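Local coordinates for ESX-5 secretion system protein EccC5 (Mycobacterium tuberculosis, PDB 6J18) that is an ATP-binding FtsK/SpoIIIE-type ATPase of the ESX-5 type VII secretion system, which secretes EsxN and a number of PE_PGRS and PPE proteins, at residues Asn93-Val98 against Leu237-Thr242; Leu120-Ala125 against Arg135-Val140. All coordinates share one frame; numbering follows the deposited sequence.

Interaction 1 (Asn93-Val98 against Leu237-Thr242); sequences NSHLMV and LHVIVT
Two histidine rings are brought into the seam between the strands by similar first torsions. His95 (chi1 -45°) and His238 (chi1 -56°) both hold CG beside their own backbone N. ND1 of His95 then meets the backbone N of Val239 at 3.0 Å and accepts a hydrogen bond from it, with the donor close to the ring plane. His238 ND1 donates to Ser94 O at 3.0 Å, on a lone pair of that carbonyl. The two imidazoles thus carry the bonding back ahead of Leu96, where strand 96-100 begins. Ser94 CB lies over the centre of the His95 ring, and a water joins Ser94 OG to Leu237 O.

From Leu96 on the pairing is regular and parallel. Leu96 N donates to Val239 O, Val241 N to Leu96 O at 3.0 Å, and Val98 N to Val241 O at 2.9 Å. Leu96, Ile240, Val98 and Thr242 share the face packed on helix 106-120, where Thr242 CG2 touches Val98 CB at 3.9 Å. The pair lies in the core of the FtsK/SpoIIIE-type sheet. Strand 96-100 runs into the predicted ATP-binding loop Gly100-Thr107, probably a P-loop. Thr242 OG1 is bonded to Asp209 and Asp210 N, near the bound magnesium and ATP.

His95 NE2 donates to Val229 O, which is consistent with a neutral His95; His238, with NE2 bonded to Glu203, may carry a positive charge.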
# COMPACT_ATOMS: atom_id res chain seq x y z
N ASN A 93 5.65 3.70 9.37
CA ASN A 93 5.07 4.42 8.24
C ASN A 93 3.76 3.77 7.78
O ASN A 93 3.62 2.55 7.81
CB ASN A 93 6.06 4.48 7.08
CG ASN A 93 5.70 5.55 6.07
OD1 ASN A 93 4.84 5.36 5.21
ND2 ASN A 93 6.36 6.70 6.18
N SER A 94 2.82 4.60 7.35
CA SER A 94 1.49 4.13 6.98
C SER A 94 1.40 3.65 5.54
O SER A 94 0.38 3.08 5.14
CB SER A 94 0.46 5.25 7.20
OG SER A 94 0.42 5.66 8.56
N HIS A 95 2.45 3.86 4.76
CA HIS A 95 2.35 3.69 3.31
C HIS A 95 3.39 2.74 2.71
O HIS A 95 4.27 2.23 3.40
CB HIS A 95 2.47 5.05 2.63
CG HIS A 95 1.65 6.12 3.28
ND1 HIS A 95 0.28 6.08 3.33
CD2 HIS A 95 2.02 7.26 3.92
CE1 HIS A 95 -0.17 7.15 3.96
NE2 HIS A 95 0.87 7.88 4.33
N LEU A 96 3.26 2.51 1.40
CA LEU A 96 4.22 1.72 0.65
C LEU A 96 4.20 2.07 -0.83
O LEU A 96 3.13 2.20 -1.43
CB LEU A 96 3.96 0.22 0.83
CG LEU A 96 4.81 -0.70 -0.05
CD1 LEU A 96 6.29 -0.56 0.29
CD2 LEU A 96 4.37 -2.15 0.06
N MET A 97 5.38 2.23 -1.42
CA MET A 97 5.52 2.38 -2.86
C MET A 97 6.29 1.20 -3.44
O MET A 97 7.25 0.72 -2.83
CB MET A 97 6.23 3.69 -3.21
CG MET A 97 5.40 4.94 -3.01
SD MET A 97 6.28 6.43 -3.51
CE MET A 97 7.65 6.42 -2.36
N VAL A 98 5.86 0.72 -4.60
CA VAL A 98 6.53 -0.39 -5.27
C VAL A 98 6.81 -0.04 -6.73
O VAL A 98 5.92 0.41 -7.44
CB VAL A 98 5.70 -1.69 -5.21
CG1 VAL A 98 6.48 -2.84 -5.83
CG2 VAL A 98 5.32 -2.02 -3.77
N LEU A 237 -5.45 6.18 7.43
CA LEU A 237 -5.28 6.04 5.99
C LEU A 237 -3.99 5.29 5.65
O LEU A 237 -2.95 5.50 6.27
CB LEU A 237 -5.27 7.41 5.32
CG LEU A 237 -4.92 7.47 3.83
CD1 LEU A 237 -5.96 6.73 2.99
CD2 LEU A 237 -4.76 8.91 3.37
N HIS A 238 -4.08 4.40 4.66
CA HIS A 238 -2.91 3.70 4.15
C HIS A 238 -2.88 3.78 2.62
O HIS A 238 -3.80 3.29 1.96
CB HIS A 238 -2.89 2.24 4.60
CG HIS A 238 -2.95 2.07 6.09
ND1 HIS A 238 -1.85 2.25 6.90
CD2 HIS A 238 -3.98 1.75 6.91
CE1 HIS A 238 -2.20 2.03 8.16
NE2 HIS A 238 -3.48 1.73 8.19
N VAL A 239 -1.84 4.39 2.08
CA VAL A 239 -1.70 4.50 0.63
C VAL A 239 -0.65 3.54 0.11
O VAL A 239 0.53 3.63 0.47
CB VAL A 239 -1.34 5.94 0.21
CG1 VAL A 239 -1.25 6.03 -1.30
CG2 VAL A 239 -2.36 6.93 0.75
N ILE A 240 -1.07 2.61 -0.74
CA ILE A 240 -0.18 1.60 -1.30
C ILE A 240 -0.24 1.65 -2.82
O ILE A 240 -1.27 1.34 -3.42
CB ILE A 240 -0.54 0.19 -0.80
CG1 ILE A 240 -0.58 0.17 0.74
CG2 ILE A 240 0.47 -0.83 -1.30
CD1 ILE A 240 -1.05 -1.14 1.32
N VAL A 241 0.87 2.04 -3.44
CA VAL A 241 0.89 2.35 -4.87
C VAL A 241 2.02 1.63 -5.62
O VAL A 241 3.12 1.47 -5.08
CB VAL A 241 1.03 3.88 -5.10
CG1 VAL A 241 1.06 4.22 -6.58
CG2 VAL A 241 -0.10 4.62 -4.41
N THR A 242 1.75 1.20 -6.84
CA THR A 242 2.79 0.66 -7.71
C THR A 242 2.95 1.50 -8.98
O THR A 242 2.01 2.15 -9.43
CB THR A 242 2.49 -0.80 -8.13
OG1 THR A 242 1.40 -0.82 -9.06
CG2 THR A 242 2.16 -1.65 -6.92
O HOH W 1 -2.35 4.92 9.06

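Interaction 2 (Leu120-Ala125 against Arg135-Val140); sequences LYAPGA and RPSAQV
Ala122 N donates to Pro136 O at 2.8 Å and Ala138 N to Ala122 O at 3.0 Å, a short parallel ladder that ends in a weak bond from Gly124 N to Ala138 O. Tyr121 meets 135-140 through its CB and ring. Its CG stands beside its own backbone N (chi1 -65°), which brings the ring against Ala138 and Pro136. Ala138 CB is 3.5 Å from Tyr121 CB, and Pro136 CB is 3.8 Å from Tyr121 CD2. The tyrosine and proline side chains cross at about a right angle. Farther out, the Tyr121 ring meets Phe205 edge-to-face.

Helix 106-120 ends just before Tyr121. The chain then enters strand 122-123, a short strand of the mixed sheet in this FtsK/SpoIIIE-type domain, the C-terminal part of EccC5. It pairs with strand 137-143 after a connection without helix or strand.

Arg135 folds back over the backbone at Tyr121 and Ala122, its chain bent at chi3 (80°). One face of the guanidinium lies over Ala122 N and Tyr121 C. A water in the guanidinium plane accepts from Arg135 NH1 at 2.9 Å.

At the other end Gln139 reaches across with an extended chain. Its NE2 donates to Gly124 O at 3.0 Å, tilted 28° from the carbonyl plane. Its OE1 accepts from Trp141 NE1, so both ends of the amide are held and its rotation is fixed.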
# COMPACT_ATOMS: atom_id res chain seq x y z
N LEU A 120 -6.21 -10.28 8.51
CA LEU A 120 -5.95 -9.56 9.76
C LEU A 120 -7.07 -8.62 10.19
O LEU A 120 -7.16 -8.27 11.37
CB LEU A 120 -4.64 -8.78 9.62
CG LEU A 120 -3.41 -9.65 9.41
CD1 LEU A 120 -2.29 -8.83 8.81
CD2 LEU A 120 -2.97 -10.29 10.72
N TYR A 121 -7.91 -8.22 9.25
CA TYR A 121 -8.96 -7.25 9.54
C TYR A 121 -10.36 -7.80 9.32
O TYR A 121 -10.57 -8.64 8.44
CB TYR A 121 -8.79 -6.00 8.68
CG TYR A 121 -7.54 -5.19 8.94
CD1 TYR A 121 -6.34 -5.51 8.32
CD2 TYR A 121 -7.57 -4.08 9.78
CE1 TYR A 121 -5.20 -4.76 8.54
CE2 TYR A 121 -6.44 -3.33 10.00
CZ TYR A 121 -5.26 -3.67 9.38
OH TYR A 121 -4.12 -2.92 9.60
N ALA A 122 -11.31 -7.32 10.11
CA ALA A 122 -12.72 -7.56 9.85
C ALA A 122 -13.13 -6.75 8.63
O ALA A 122 -12.58 -5.67 8.40
CB ALA A 122 -13.56 -7.20 11.07
N PRO A 123 -14.09 -7.26 7.84
CA PRO A 123 -14.57 -6.53 6.66
C PRO A 123 -15.17 -5.17 7.01
O PRO A 123 -16.04 -5.09 7.88
CB PRO A 123 -15.62 -7.47 6.07
CG PRO A 123 -16.05 -8.34 7.22
CD PRO A 123 -14.80 -8.54 8.03
N GLY A 124 -14.71 -4.12 6.34
CA GLY A 124 -15.08 -2.77 6.72
C GLY A 124 -15.81 -1.94 5.68
O GLY A 124 -15.96 -0.73 5.84
N ALA A 125 -16.27 -2.57 4.60
CA ALA A 125 -17.11 -1.88 3.62
C ALA A 125 -18.45 -1.53 4.27
O ALA A 125 -18.85 -2.17 5.24
CB ALA A 125 -17.32 -2.73 2.38
N ARG A 135 -11.60 -6.74 17.15
CA ARG A 135 -11.01 -6.76 15.82
C ARG A 135 -11.00 -5.38 15.16
O ARG A 135 -11.98 -4.64 15.23
CB ARG A 135 -11.76 -7.74 14.91
CG ARG A 135 -11.62 -9.20 15.29
CD ARG A 135 -11.77 -10.09 14.07
NE ARG A 135 -10.54 -10.14 13.29
CZ ARG A 135 -10.46 -10.60 12.05
NH1 ARG A 135 -11.54 -11.05 11.43
NH2 ARG A 135 -9.29 -10.61 11.42
N PRO A 136 -9.88 -5.03 14.52
CA PRO A 136 -9.83 -3.84 13.67
C PRO A 136 -10.55 -4.10 12.36
O PRO A 136 -10.71 -5.26 11.97
CB PRO A 136 -8.33 -3.62 13.45
CG PRO A 136 -7.75 -5.00 13.54
CD PRO A 136 -8.57 -5.71 14.58
N SER A 137 -11.00 -3.04 11.69
CA SER A 137 -11.71 -3.19 10.42
C SER A 137 -10.95 -2.51 9.29
O SER A 137 -10.27 -1.51 9.50
CB SER A 137 -13.12 -2.61 10.53
OG SER A 137 -13.87 -3.28 11.53
N ALA A 138 -11.06 -3.06 8.09
CA ALA A 138 -10.39 -2.48 6.93
C ALA A 138 -11.33 -2.28 5.76
O ALA A 138 -12.15 -3.14 5.44
CB ALA A 138 -9.22 -3.35 6.51
N GLN A 139 -11.18 -1.13 5.11
CA GLN A 139 -11.99 -0.76 3.98
C GLN A 139 -11.07 -0.41 2.81
O GLN A 139 -10.15 0.39 2.97
CB GLN A 139 -12.90 0.41 4.35
CG GLN A 139 -13.62 1.07 3.21
CD GLN A 139 -14.51 2.20 3.68
OE1 GLN A 139 -14.18 3.37 3.52
NE2 GLN A 139 -15.65 1.85 4.27
N VAL A 140 -11.31 -1.01 1.65
CA VAL A 140 -10.40 -0.85 0.52
C VAL A 140 -10.99 0.03 -0.58
O VAL A 140 -12.12 -0.17 -1.01
CB VAL A 140 -10.00 -2.22 -0.08
CG1 VAL A 140 -9.23 -2.03 -1.38
CG2 VAL A 140 -9.19 -3.02 0.92
O HOH W 2 -10.50 -11.87 8.87

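In the fold
From the N terminus, after helix 54-61 and strands 75-79 and 85-87, the chain runs through 93-98, whose strand continues to residue 100 and leads into helix 106-120. That helix ends at interaction 2. There 120-125 pairs with 135-140 after only nine intervening residues, closing a short local loop. The chain then builds strands 158-162 and 203-208 before it returns at 237-242. Interaction 1 closes this far longer loop of 138 residues, and interaction 2 lies wholly within it. Their centres are about 17 Å apart and they do not touch. Both belong to the same mixed sheet: strand 203-208 pairs with 137-143 and with 237-244. Interaction 1 is central, interaction 2 more peripheral.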